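Hypothetical methylmalonyl-CoA decarboxylase alpha subunit (Sulfolobus tokodaii, PDB 1X0U) is a putative carboxyl transferase subunit of the ClpP/crotonase superfamily, found as an assembly of six chains. Local coordinates at residues His35-Leu40 against Gln98-Leu103; Thr63-Glu68 against Gly108-Asn113; Lys114-Tyr119 against Tyr150-Lys155; Gly220-His225 against His233-Ser238. All blocks are in the same frame, centred on the assembly; numbering follows the deposited sequence.

All four contacts belong to the part of the carboxyl transferase fold built around the first mixed sheet. Contact 2 is buried, whereas contacts 1, 3 and 4 are partly buried, and 1 and 4 each include an exposed residue, Lys-37 and Val-223. Contacts 2 and 3 share helix 109-125: its first turn meets a loop through a hydroxyl and two waters, and its next turns meet helix 144-160 through methyl groups. Contacts 1 and 2 touch where Gln-98 NE2 lies 3.1 Å from His-111 NE2, a probable hydrogen bond. Contact 1 pairs lysines with an aromatic ring between two loops, while contact 4, about 31 Å from contact 2 between centres, sets a thioether against a helix start.

Contact 1: His35-Leu40 against Gln98-Leu103; sequences HSKGKL and QDFTVL
Phe-100 takes two lysine ammonium groups against its ring, one from each of Lys-37 and Lys-39, and these are the touching residues of the pair of loops. The electrostatic part is a cation-pi interaction: NZ of Lys-39 stands 4.6 Å from the centroid of the Phe-100 ring and 28° off the ring normal, so it is displaced from the centre, with CG of Phe-100 as its nearest ring atom. A bend at chi3 (66°) turns the end of the Lys-39 chain to this position. Van der Waals contact adds Lys-37, whose extended side chain runs at about a right angle to that of Phe-100 and brings NZ obliquely to the ring, 3.8 Å from CE2 of Phe-100.

Hydrogen bonds act within each loop rather than between them. After helix 28-35, Gly-38 adopts positive phi in a Schellman motif, and its N donates to O of His-35 at 3.0 Å. On the other side, Asp-99 makes an Asx turn: its OD1 accepts from N of Thr-101 at 2.9 Å and from OG1 of Thr-101 at 2.7 Å, both reaching it from one face of the carboxylate. That turn presents Phe-100.

The strongest polar partner of Lys-39 is Asp-134, through a salt bridge, with Gln-34 accepting a further hydrogen bond from the same NZ. The ring therefore probably supplements the binding of an ammonium group whose charge is mainly met by a carboxylate.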
loop_
_atom_site.group_PDB
_atom_site.type_symbol
_atom_site.label_atom_id
_atom_site.label_comp_id
_atom_site.label_asym_id
_atom_site.label_seq_id
_atom_site.Cartn_x
_atom_site.Cartn_y
_atom_site.Cartn_z
ATOM N N HIS A 35 52.053 -14.193 2.043
ATOM C CA HIS A 35 52.328 -15.074 0.922
ATOM C C HIS A 35 53.019 -16.370 1.328
ATOM O O HIS A 35 52.732 -17.425 0.773
ATOM C CB HIS A 35 53.183 -14.333 -0.108
ATOM C CG HIS A 35 52.411 -13.351 -0.932
ATOM N ND1 HIS A 35 53.015 -12.334 -1.641
ATOM C CD2 HIS A 35 51.084 -13.248 -1.183
ATOM C CE1 HIS A 35 52.092 -11.647 -2.293
ATOM N NE2 HIS A 35 50.912 -12.180 -2.032
ATOM N N SER A 36 53.920 -16.297 2.302
ATOM C CA SER A 36 54.652 -17.486 2.729
ATOM C C SER A 36 53.773 -18.525 3.427
ATOM O O SER A 36 54.195 -19.660 3.645
ATOM C CB SER A 36 55.829 -17.087 3.628
ATOM O OG SER A 36 55.380 -16.473 4.827
ATOM N N LYS A 37 52.547 -18.134 3.768
ATOM C CA LYS A 37 51.594 -19.036 4.418
ATOM C C LYS A 37 50.712 -19.694 3.362
ATOM O O LYS A 37 50.005 -20.660 3.642
ATOM C CB LYS A 37 50.692 -18.265 5.388
ATOM C CG LYS A 37 51.380 -17.717 6.634
ATOM C CD LYS A 37 50.400 -16.867 7.455
ATOM C CE LYS A 37 51.000 -16.416 8.781
ATOM N NZ LYS A 37 50.071 -15.518 9.528
ATOM N N GLY A 38 50.758 -19.164 2.146
ATOM C CA GLY A 38 49.940 -19.702 1.079
ATOM C C GLY A 38 48.714 -18.826 0.855
ATOM O O GLY A 38 47.795 -19.200 0.129
ATOM N N LYS A 39 48.705 -17.646 1.468
ATOM C CA LYS A 39 47.566 -16.734 1.332
ATOM C C LYS A 39 47.839 -15.577 0.382
ATOM O O LYS A 39 48.991 -15.205 0.158
ATOM C CB LYS A 39 47.204 -16.151 2.694
ATOM C CG LYS A 39 47.079 -17.166 3.799
ATOM C CD LYS A 39 46.971 -16.458 5.141
ATOM C CE LYS A 39 45.675 -15.661 5.250
ATOM N NZ LYS A 39 45.703 -14.795 6.459
ATOM N N LEU A 40 46.772 -15.004 -0.167
ATOM C CA LEU A 40 46.891 -13.851 -1.057
ATOM C C LEU A 40 46.567 -12.616 -0.220
ATOM O O LEU A 40 46.033 -12.749 0.879
ATOM C CB LEU A 40 45.912 -13.961 -2.233
ATOM C CG LEU A 40 46.182 -15.071 -3.256
ATOM C CD1 LEU A 40 45.150 -14.986 -4.374
ATOM C CD2 LEU A 40 47.585 -14.935 -3.823
ATOM N N GLN A 98 39.367 -7.761 4.113
ATOM C CA GLN A 98 40.159 -7.372 5.261
ATOM C C GLN A 98 41.628 -7.656 4.963
ATOM O O GLN A 98 41.966 -8.663 4.339
ATOM C CB GLN A 98 39.687 -8.135 6.500
ATOM C CG GLN A 98 38.253 -7.795 6.900
ATOM C CD GLN A 98 37.754 -8.617 8.072
ATOM O OE1 GLN A 98 37.789 -9.851 8.044
ATOM N NE2 GLN A 98 37.275 -7.938 9.109
ATOM N N ASP A 99 42.494 -6.744 5.384
ATOM C CA ASP A 99 43.926 -6.888 5.160
ATOM C C ASP A 99 44.578 -7.354 6.452
ATOM O O ASP A 99 44.750 -6.566 7.384
ATOM C CB ASP A 99 44.527 -5.553 4.741
ATOM C CG ASP A 99 45.933 -5.693 4.225
ATOM O OD1 ASP A 99 46.608 -6.669 4.616
ATOM O OD2 ASP A 99 46.361 -4.825 3.442
ATOM N N PHE A 100 44.942 -8.634 6.500
ATOM C CA PHE A 100 45.555 -9.216 7.689
ATOM C C PHE A 100 46.867 -8.541 8.092
ATOM O O PHE A 100 47.281 -8.636 9.247
ATOM C CB PHE A 100 45.802 -10.721 7.486
ATOM C CG PHE A 100 46.284 -11.427 8.729
ATOM C CD1 PHE A 100 45.394 -11.760 9.749
ATOM C CD2 PHE A 100 47.638 -11.691 8.913
ATOM C CE1 PHE A 100 45.844 -12.341 10.937
ATOM C CE2 PHE A 100 48.101 -12.273 10.099
ATOM C CZ PHE A 100 47.203 -12.599 11.115
ATOM N N THR A 101 47.512 -7.856 7.152
ATOM C CA THR A 101 48.783 -7.196 7.444
ATOM C C THR A 101 48.606 -5.911 8.240
ATOM O O THR A 101 49.580 -5.327 8.711
ATOM C CB THR A 101 49.568 -6.849 6.160
ATOM O OG1 THR A 101 48.942 -5.746 5.495
ATOM C CG2 THR A 101 49.615 -8.053 5.223
ATOM N N VAL A 102 47.366 -5.460 8.379
ATOM C CA VAL A 102 47.098 -4.247 9.136
ATOM C C VAL A 102 46.517 -4.643 10.484
ATOM O O VAL A 102 45.314 -4.859 10.618
ATOM C CB VAL A 102 46.112 -3.314 8.376
ATOM C CG1 VAL A 102 45.746 -2.112 9.230
ATOM C CG2 VAL A 102 46.748 -2.848 7.076
ATOM N N LEU A 103 47.386 -4.755 11.482
ATOM C CA LEU A 103 46.970 -5.129 12.830
ATOM C C LEU A 103 46.143 -6.420 12.793
ATOM O O LEU A 103 44.996 -6.465 13.256
ATOM C CB LEU A 103 46.164 -3.981 13.461
ATOM C CG LEU A 103 46.882 -2.620 13.523
ATOM C CD1 LEU A 103 45.920 -1.509 13.969
ATOM C CD2 LEU A 103 48.062 -2.717 14.484
#

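Contact 2: Thr63-Glu68 against Gly108-Asn113; sequences TTRATE and GETHAN
Thr-110, in the first turn of helix 109-125, points its side chain at the backbone of Thr-63. Its CB already lies 3.4 Å from O of Thr-63, and the methyl CG2 comes to 3.2 Å from that same oxygen. With OG1 beside the backbone N (chi1 -59°), the hydroxyl faces the loop and donates to O of Thr-63 over 3.0 Å. The donor stands 35° out of the carbonyl plane, with a C=O...OG1 angle of 129°, so it does not lie on a lone pair. OG1 also passes 3.7 Å from CA of Thr-64.

Here the loop meets a helix start: Gly-108 is the N-cap, and the first amides of the helix have no carbonyl partner a turn earlier. N of Glu-109 bonds Glu-142, and N of Thr-110 donates to water 1, 3.0 Å away, which also accepts from OG1 of Thr-64. That OG1 closes an ST turn by accepting from N of Ala-66.

At the tip, OG1 of Thr-110 accepts from water 2 at 2.7 Å, and this water in turn accepts from N of Arg-65 at 3.0 Å. Beyond the pair, Arg-65 bonds O of Lys-482 of the second subunit and forms a salt bridge with Glu-109 of the third.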
loop_
_atom_site.group_PDB
_atom_site.type_symbol
_atom_site.label_atom_id
_atom_site.label_comp_id
_atom_site.label_asym_id
_atom_site.label_seq_id
_atom_site.Cartn_x
_atom_site.Cartn_y
_atom_site.Cartn_z
ATOM N N THR A 63 41.195 6.463 8.451
ATOM C CA THR A 63 42.030 5.869 9.498
ATOM C C THR A 63 41.314 5.724 10.834
ATOM O O THR A 63 40.174 6.158 11.001
ATOM C CB THR A 63 43.305 6.715 9.755
ATOM O OG1 THR A 63 42.946 8.100 9.831
ATOM C CG2 THR A 63 44.323 6.521 8.648
ATOM N N THR A 64 41.998 5.104 11.790
ATOM C CA THR A 64 41.435 4.928 13.121
ATOM C C THR A 64 41.520 6.258 13.857
ATOM O O THR A 64 42.374 7.085 13.554
ATOM C CB THR A 64 42.203 3.883 13.935
ATOM O OG1 THR A 64 41.667 3.841 15.262
ATOM C CG2 THR A 64 43.690 4.234 13.999
ATOM N N ARG A 65 40.623 6.453 14.818
ATOM C CA ARG A 65 40.585 7.676 15.609
ATOM C C ARG A 65 40.931 7.371 17.058
ATOM O O ARG A 65 40.972 8.274 17.897
ATOM C CB ARG A 65 39.193 8.299 15.553
ATOM C CG ARG A 65 38.724 8.626 14.154
ATOM C CD ARG A 65 37.329 9.171 14.195
ATOM N NE ARG A 65 36.778 9.419 12.869
ATOM C CZ ARG A 65 35.602 10.003 12.662
ATOM N NH1 ARG A 65 34.871 10.392 13.696
ATOM N NH2 ARG A 65 35.155 10.196 11.429
ATOM N N ALA A 66 41.157 6.094 17.355
ATOM C CA ALA A 66 41.502 5.685 18.710
ATOM C C ALA A 66 42.860 6.281 19.054
ATOM O O ALA A 66 43.665 6.547 18.164
ATOM C CB ALA A 66 41.557 4.167 18.806
ATOM N N THR A 67 43.115 6.486 20.341
ATOM C CA THR A 67 44.385 7.064 20.765
ATOM C C THR A 67 45.110 6.165 21.761
ATOM O O THR A 67 46.324 6.277 21.944
ATOM C CB THR A 67 44.174 8.435 21.433
ATOM O OG1 THR A 67 44.319 8.293 22.853
ATOM C CG2 THR A 67 42.774 8.970 21.131
ATOM N N GLU A 68 44.358 5.271 22.394
ATOM C CA GLU A 68 44.907 4.367 23.389
ATOM C C GLU A 68 45.745 3.228 22.818
ATOM O O GLU A 68 45.572 2.823 21.672
ATOM C CB GLU A 68 43.766 3.815 24.241
ATOM C CG GLU A 68 43.017 4.904 24.994
ATOM C CD GLU A 68 41.696 4.431 25.559
ATOM O OE1 GLU A 68 41.701 3.522 26.418
ATOM O OE2 GLU A 68 40.650 4.971 25.137
ATOM N N GLY A 108 38.503 -2.662 13.639
ATOM C CA GLY A 108 38.516 -1.354 14.272
ATOM C C GLY A 108 37.168 -0.670 14.088
ATOM O O GLY A 108 36.366 -1.096 13.246
ATOM N N GLU A 109 36.907 0.373 14.876
ATOM C CA GLU A 109 35.649 1.104 14.766
ATOM C C GLU A 109 35.502 1.662 13.352
ATOM O O GLU A 109 34.462 1.498 12.722
ATOM C CB GLU A 109 35.595 2.259 15.778
ATOM C CG GLU A 109 34.218 2.930 15.881
ATOM C CD GLU A 109 34.254 4.234 16.671
ATOM O OE1 GLU A 109 33.178 4.812 16.935
ATOM O OE2 GLU A 109 35.365 4.689 17.022
ATOM N N THR A 110 36.540 2.327 12.858
ATOM C CA THR A 110 36.520 2.896 11.509
ATOM C C THR A 110 36.465 1.750 10.493
ATOM O O THR A 110 35.831 1.862 9.443
ATOM C CB THR A 110 37.779 3.756 11.250
ATOM O OG1 THR A 110 37.832 4.813 12.214
ATOM C CG2 THR A 110 37.750 4.359 9.844
ATOM N N HIS A 111 37.139 0.656 10.836
ATOM C CA HIS A 111 37.192 -0.560 10.017
ATOM C C HIS A 111 35.761 -1.080 9.837
ATOM O O HIS A 111 35.338 -1.398 8.729
ATOM C CB HIS A 111 38.079 -1.589 10.733
ATOM C CG HIS A 111 38.161 -2.927 10.066
ATOM N ND1 HIS A 111 39.362 -3.575 9.867
ATOM C CD2 HIS A 111 37.197 -3.793 9.670
ATOM C CE1 HIS A 111 39.134 -4.783 9.383
ATOM N NE2 HIS A 111 37.828 -4.941 9.254
ATOM N N ALA A 112 35.017 -1.137 10.934
ATOM C CA ALA A 112 33.634 -1.593 10.897
ATOM C C ALA A 112 32.740 -0.667 10.068
ATOM O O ALA A 112 31.976 -1.132 9.215
ATOM C CB ALA A 112 33.089 -1.717 12.311
ATOM N N ASN A 113 32.828 0.637 10.305
ATOM C CA ASN A 113 31.991 1.579 9.558
ATOM C C ASN A 113 32.202 1.533 8.043
ATOM O O ASN A 113 31.271 1.806 7.280
ATOM C CB ASN A 113 32.184 3.007 10.081
ATOM C CG ASN A 113 31.795 3.136 11.545
ATOM O OD1 ASN A 113 30.854 2.487 11.999
ATOM N ND2 ASN A 113 32.511 3.976 12.288
HETATM O O HOH W 1 39.258 2.318 14.125
HETATM O O HOH W 2 38.133 4.719 14.864
#

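Contact 3: Lys114-Tyr119 against Tyr150-Lys155; sequences KIVRAY and YGAVFK
Val-116 meets Ala-152 and Val-153 with one methyl branch, chosen by its first torsion. At chi1 167° CG1 is anti to the backbone N, while CG2 stands anti to the carbonyl carbon and faces helix 144-160. Because the CA atoms of Val-116 and Val-153 are only 5.3 Å apart, this single branch is enough to bridge the helices. CG2 of Val-116 touches CB of Ala-152 at 3.8 Å, a methyl-to-methyl contact, and comes 3.7 Å from the backbone N of Val-153. The CB of Val-153 follows at 4.4 Å from the same CG2. The small side chain of Ala-152 is consistent with this close approach: the methyl rests on the backbone and beta carbons of the second helix, and no hydrogen bond crosses the contact.

The two helices run roughly side by side in the same direction. They are the successive crossovers of a beta-alpha-beta-alpha-beta succession: helix 109-125 joins strand 91-98 to its parallel neighbour 129-133, and helix 144-160 joins 129-133 to 166-170. Ile-115 and Tyr-119 turn to Tyr-96 of strand 91-98, Val-153 packs on Ser-181 of helix 180-184, and Ala-152 meets Ser-421 of the fourth subunit.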
loop_
_atom_site.group_PDB
_atom_site.type_symbol
_atom_site.label_atom_id
_atom_site.label_comp_id
_atom_site.label_asym_id
_atom_site.label_seq_id
_atom_site.Cartn_x
_atom_site.Cartn_y
_atom_site.Cartn_z
ATOM N N LYS A 114 33.412 1.197 7.599
ATOM C CA LYS A 114 33.657 1.091 6.161
ATOM C C LYS A 114 32.851 -0.090 5.614
ATOM O O LYS A 114 32.250 -0.009 4.545
ATOM C CB LYS A 114 35.139 0.876 5.872
ATOM C CG LYS A 114 36.020 2.085 6.203
ATOM C CD LYS A 114 37.474 1.832 5.824
ATOM C CE LYS A 114 37.629 1.702 4.307
ATOM N NZ LYS A 114 39.025 1.338 3.908
ATOM N N ILE A 115 32.840 -1.189 6.360
ATOM C CA ILE A 115 32.089 -2.362 5.950
ATOM C C ILE A 115 30.593 -2.026 5.968
ATOM O O ILE A 115 29.869 -2.342 5.029
ATOM C CB ILE A 115 32.375 -3.562 6.889
ATOM C CG1 ILE A 115 33.835 -3.992 6.744
ATOM C CG2 ILE A 115 31.456 -4.739 6.554
ATOM C CD1 ILE A 115 34.185 -5.254 7.535
ATOM N N VAL A 116 30.148 -1.373 7.038
ATOM C CA VAL A 116 28.746 -0.979 7.203
ATOM C C VAL A 116 28.316 -0.101 6.031
ATOM O O VAL A 116 27.224 -0.277 5.481
ATOM C CB VAL A 116 28.540 -0.192 8.541
ATOM C CG1 VAL A 116 27.172 0.497 8.567
ATOM C CG2 VAL A 116 28.658 -1.139 9.726
ATOM N N ARG A 117 29.180 0.842 5.656
ATOM C CA ARG A 117 28.899 1.755 4.555
ATOM C C ARG A 117 28.745 1.005 3.232
ATOM O O ARG A 117 27.933 1.387 2.391
ATOM C CB ARG A 117 30.009 2.811 4.465
ATOM C CG ARG A 117 30.127 3.544 3.135
ATOM C CD ARG A 117 28.879 4.311 2.737
ATOM N NE ARG A 117 28.580 5.427 3.622
ATOM C CZ ARG A 117 27.699 6.383 3.336
ATOM N NH1 ARG A 117 27.043 6.343 2.183
ATOM N NH2 ARG A 117 27.466 7.370 4.203
ATOM N N ALA A 118 29.524 -0.060 3.053
ATOM C CA ALA A 118 29.441 -0.865 1.839
ATOM C C ALA A 118 28.076 -1.534 1.818
ATOM O O ALA A 118 27.388 -1.523 0.802
ATOM C CB ALA A 118 30.541 -1.922 1.822
ATOM N N TYR A 119 27.691 -2.121 2.950
ATOM C CA TYR A 119 26.397 -2.780 3.061
ATOM C C TYR A 119 25.240 -1.812 2.850
ATOM O O TYR A 119 24.215 -2.193 2.285
ATOM C CB TYR A 119 26.230 -3.443 4.426
ATOM C CG TYR A 119 26.674 -4.882 4.476
ATOM C CD1 TYR A 119 27.917 -5.227 4.994
ATOM C CD2 TYR A 119 25.843 -5.907 4.015
ATOM C CE1 TYR A 119 28.327 -6.557 5.061
ATOM C CE2 TYR A 119 26.243 -7.243 4.076
ATOM C CZ TYR A 119 27.488 -7.561 4.603
ATOM O OH TYR A 119 27.896 -8.872 4.696
ATOM N N TYR A 150 31.202 -4.287 15.642
ATOM C CA TYR A 150 30.684 -5.592 15.255
ATOM C C TYR A 150 29.155 -5.528 15.201
ATOM O O TYR A 150 28.527 -5.980 14.232
ATOM C CB TYR A 150 31.124 -6.660 16.259
ATOM C CG TYR A 150 32.432 -7.335 15.904
ATOM C CD1 TYR A 150 33.532 -7.267 16.757
ATOM C CD2 TYR A 150 32.567 -8.040 14.707
ATOM C CE1 TYR A 150 34.737 -7.885 16.425
ATOM C CE2 TYR A 150 33.764 -8.658 14.367
ATOM C CZ TYR A 150 34.845 -8.578 15.225
ATOM O OH TYR A 150 36.035 -9.176 14.870
ATOM N N GLY A 151 28.570 -4.955 16.250
ATOM C CA GLY A 151 27.129 -4.823 16.326
ATOM C C GLY A 151 26.566 -4.135 15.099
ATOM O O GLY A 151 25.597 -4.612 14.511
ATOM N N ALA A 152 27.187 -3.028 14.696
ATOM C CA ALA A 152 26.727 -2.283 13.528
ATOM C C ALA A 152 26.728 -3.139 12.266
ATOM O O ALA A 152 25.777 -3.094 11.492
ATOM C CB ALA A 152 27.587 -1.042 13.322
ATOM N N VAL A 153 27.787 -3.917 12.045
ATOM C CA VAL A 153 27.829 -4.755 10.850
ATOM C C VAL A 153 26.775 -5.854 10.920
ATOM O O VAL A 153 26.101 -6.112 9.930
ATOM C CB VAL A 153 29.240 -5.370 10.610
ATOM C CG1 VAL A 153 29.970 -5.530 11.911
ATOM C CG2 VAL A 153 29.114 -6.719 9.914
ATOM N N PHE A 154 26.626 -6.490 12.083
ATOM C CA PHE A 154 25.624 -7.541 12.253
ATOM C C PHE A 154 24.250 -6.975 11.919
ATOM O O PHE A 154 23.389 -7.656 11.353
ATOM C CB PHE A 154 25.583 -8.056 13.698
ATOM C CG PHE A 154 26.867 -8.671 14.175
ATOM C CD1 PHE A 154 27.854 -9.064 13.276
ATOM C CD2 PHE A 154 27.090 -8.845 15.533
ATOM C CE1 PHE A 154 29.049 -9.615 13.727
ATOM C CE2 PHE A 154 28.271 -9.393 15.999
ATOM C CZ PHE A 154 29.261 -9.781 15.095
ATOM N N LYS A 155 24.048 -5.718 12.289
ATOM C CA LYS A 155 22.784 -5.052 12.035
ATOM C C LYS A 155 22.530 -5.042 10.530
ATOM O O LYS A 155 21.432 -5.351 10.072
ATOM C CB LYS A 155 22.844 -3.621 12.575
ATOM C CG LYS A 155 21.618 -3.186 13.352
ATOM C CD LYS A 155 20.429 -3.011 12.460
ATOM C CE LYS A 155 19.289 -2.324 13.203
ATOM N NZ LYS A 155 18.116 -2.088 12.306
#

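Contact 4: Gly220-His225 against His233-Ser238; sequences GGAVVH and HFMVDS
Strand 234-236, outermost in the first sheet within this chain, is met by the opening turn of helix 222-229 through Met-235, Ala-222 and Val-223. The preceding Gly-221 is the N-cap of that helix. Met-235 carries the strand side alone. Its CG is anti to the backbone N (chi1 176°) and the chain stays extended through chi2, which pushes the sulfur out to the helix before chi3 bends CE aside.

SD of Met-235 settles beside the peptide joining the two helix residues: it is 3.8 Å from O of Ala-222 and 3.8 Å from N of Val-223. Methyl groups complete the setting, with CB of Ala-222 at 4.0 Å from SD of Met-235 and CG2 of Val-223 at 3.9 Å from that sulfur. Further down the side chain, CG of Met-235 approaches CB of Ala-222 at 4.2 Å.

The strand neighbours face elsewhere, since Phe-234 and Val-236 pack on helix 239-252. Ala-222 also reaches Met-190 of strand 187-191, and both it and Met-235 touch Lys-192. No hydrogen bond joins the segments, so the attraction is probably largely dispersive, with the polarisable thioether fitting against a peptide and two methyl groups without demanding a fixed donor or acceptor.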
loop_
_atom_site.group_PDB
_atom_site.type_symbol
_atom_site.label_atom_id
_atom_site.label_comp_id
_atom_site.label_asym_id
_atom_site.label_seq_id
_atom_site.Cartn_x
_atom_site.Cartn_y
_atom_site.Cartn_z
ATOM N N GLY A 220 38.273 -25.372 15.213
ATOM C CA GLY A 220 37.425 -24.739 14.216
ATOM C C GLY A 220 38.013 -24.636 12.819
ATOM O O GLY A 220 37.850 -23.620 12.151
ATOM N N GLY A 221 38.698 -25.686 12.372
ATOM C CA GLY A 221 39.280 -25.671 11.038
ATOM C C GLY A 221 38.180 -25.860 10.010
ATOM O O GLY A 221 37.056 -26.223 10.363
ATOM N N ALA A 222 38.488 -25.612 8.743
ATOM C CA ALA A 222 37.498 -25.752 7.685
ATOM C C ALA A 222 36.767 -27.095 7.734
ATOM O O ALA A 222 35.550 -27.166 7.542
ATOM C CB ALA A 222 38.158 -25.569 6.335
ATOM N N VAL A 223 37.504 -28.161 8.012
ATOM C CA VAL A 223 36.902 -29.480 8.056
ATOM C C VAL A 223 35.834 -29.627 9.149
ATOM O O VAL A 223 34.752 -30.155 8.883
ATOM C CB VAL A 223 37.982 -30.571 8.206
ATOM C CG1 VAL A 223 37.332 -31.924 8.322
ATOM C CG2 VAL A 223 38.905 -30.548 7.003
ATOM N N VAL A 224 36.109 -29.153 10.363
ATOM C CA VAL A 224 35.111 -29.279 11.420
ATOM C C VAL A 224 33.802 -28.581 11.058
ATOM O O VAL A 224 32.728 -29.116 11.310
ATOM C CB VAL A 224 35.587 -28.698 12.779
ATOM C CG1 VAL A 224 36.914 -29.322 13.199
ATOM C CG2 VAL A 224 35.696 -27.206 12.691
ATOM N N HIS A 225 33.891 -27.398 10.452
ATOM C CA HIS A 225 32.696 -26.640 10.105
ATOM C C HIS A 225 31.965 -27.101 8.842
ATOM O O HIS A 225 30.748 -26.946 8.740
ATOM C CB HIS A 225 33.028 -25.151 10.000
ATOM C CG HIS A 225 33.530 -24.553 11.277
ATOM N ND1 HIS A 225 32.898 -24.745 12.488
ATOM C CD2 HIS A 225 34.601 -23.766 11.534
ATOM C CE1 HIS A 225 33.561 -24.106 13.436
ATOM N NE2 HIS A 225 34.599 -23.504 12.882
ATOM N N HIS A 233 29.406 -23.716 4.327
ATOM C CA HIS A 233 28.584 -24.261 3.247
ATOM C C HIS A 233 29.411 -24.865 2.119
ATOM O O HIS A 233 28.978 -25.806 1.466
ATOM C CB HIS A 233 27.648 -23.177 2.689
ATOM C CG HIS A 233 26.744 -22.588 3.722
ATOM N ND1 HIS A 233 27.114 -21.519 4.508
ATOM C CD2 HIS A 233 25.528 -22.981 4.167
ATOM C CE1 HIS A 233 26.165 -21.283 5.396
ATOM N NE2 HIS A 233 25.194 -22.157 5.210
ATOM N N PHE A 234 30.596 -24.310 1.888
ATOM C CA PHE A 234 31.492 -24.823 0.856
ATOM C C PHE A 234 32.906 -24.832 1.393
ATOM O O PHE A 234 33.379 -23.816 1.933
ATOM C CB PHE A 234 31.503 -23.947 -0.393
ATOM C CG PHE A 234 30.172 -23.754 -1.022
ATOM C CD1 PHE A 234 29.436 -22.597 -0.780
ATOM C CD2 PHE A 234 29.663 -24.703 -1.894
ATOM C CE1 PHE A 234 28.214 -22.383 -1.403
ATOM C CE2 PHE A 234 28.444 -24.500 -2.516
ATOM C CZ PHE A 234 27.715 -23.340 -2.275
ATOM N N MET A 235 33.576 -25.971 1.248
ATOM C CA MET A 235 34.961 -26.092 1.681
ATOM C C MET A 235 35.801 -26.234 0.429
ATOM O O MET A 235 35.484 -27.029 -0.447
ATOM C CB MET A 235 35.158 -27.310 2.577
ATOM C CG MET A 235 36.603 -27.518 2.974
ATOM S SD MET A 235 36.753 -28.688 4.329
ATOM C CE MET A 235 36.304 -30.230 3.487
ATOM N N VAL A 236 36.875 -25.461 0.344
ATOM C CA VAL A 236 37.731 -25.490 -0.828
ATOM C C VAL A 236 39.218 -25.559 -0.469
ATOM O O VAL A 236 39.609 -25.299 0.667
ATOM C CB VAL A 236 37.448 -24.254 -1.708
ATOM C CG1 VAL A 236 37.815 -22.984 -0.961
ATOM C CG2 VAL A 236 38.196 -24.358 -2.984
ATOM N N ASP A 237 40.043 -25.903 -1.453
ATOM C CA ASP A 237 41.480 -26.045 -1.256
ATOM C C ASP A 237 42.290 -24.766 -1.365
ATOM O O ASP A 237 43.355 -24.655 -0.756
ATOM C CB ASP A 237 42.033 -27.053 -2.256
ATOM C CG ASP A 237 41.502 -28.439 -2.021
ATOM O OD1 ASP A 237 41.343 -29.189 -3.008
ATOM O OD2 ASP A 237 41.253 -28.781 -0.846
ATOM N N SER A 238 41.809 -23.802 -2.141
ATOM C CA SER A 238 42.565 -22.574 -2.285
ATOM C C SER A 238 41.713 -21.319 -2.382
ATOM O O SER A 238 40.489 -21.371 -2.492
ATOM C CB SER A 238 43.460 -22.661 -3.514
ATOM O OG SER A 238 42.689 -22.501 -4.686
#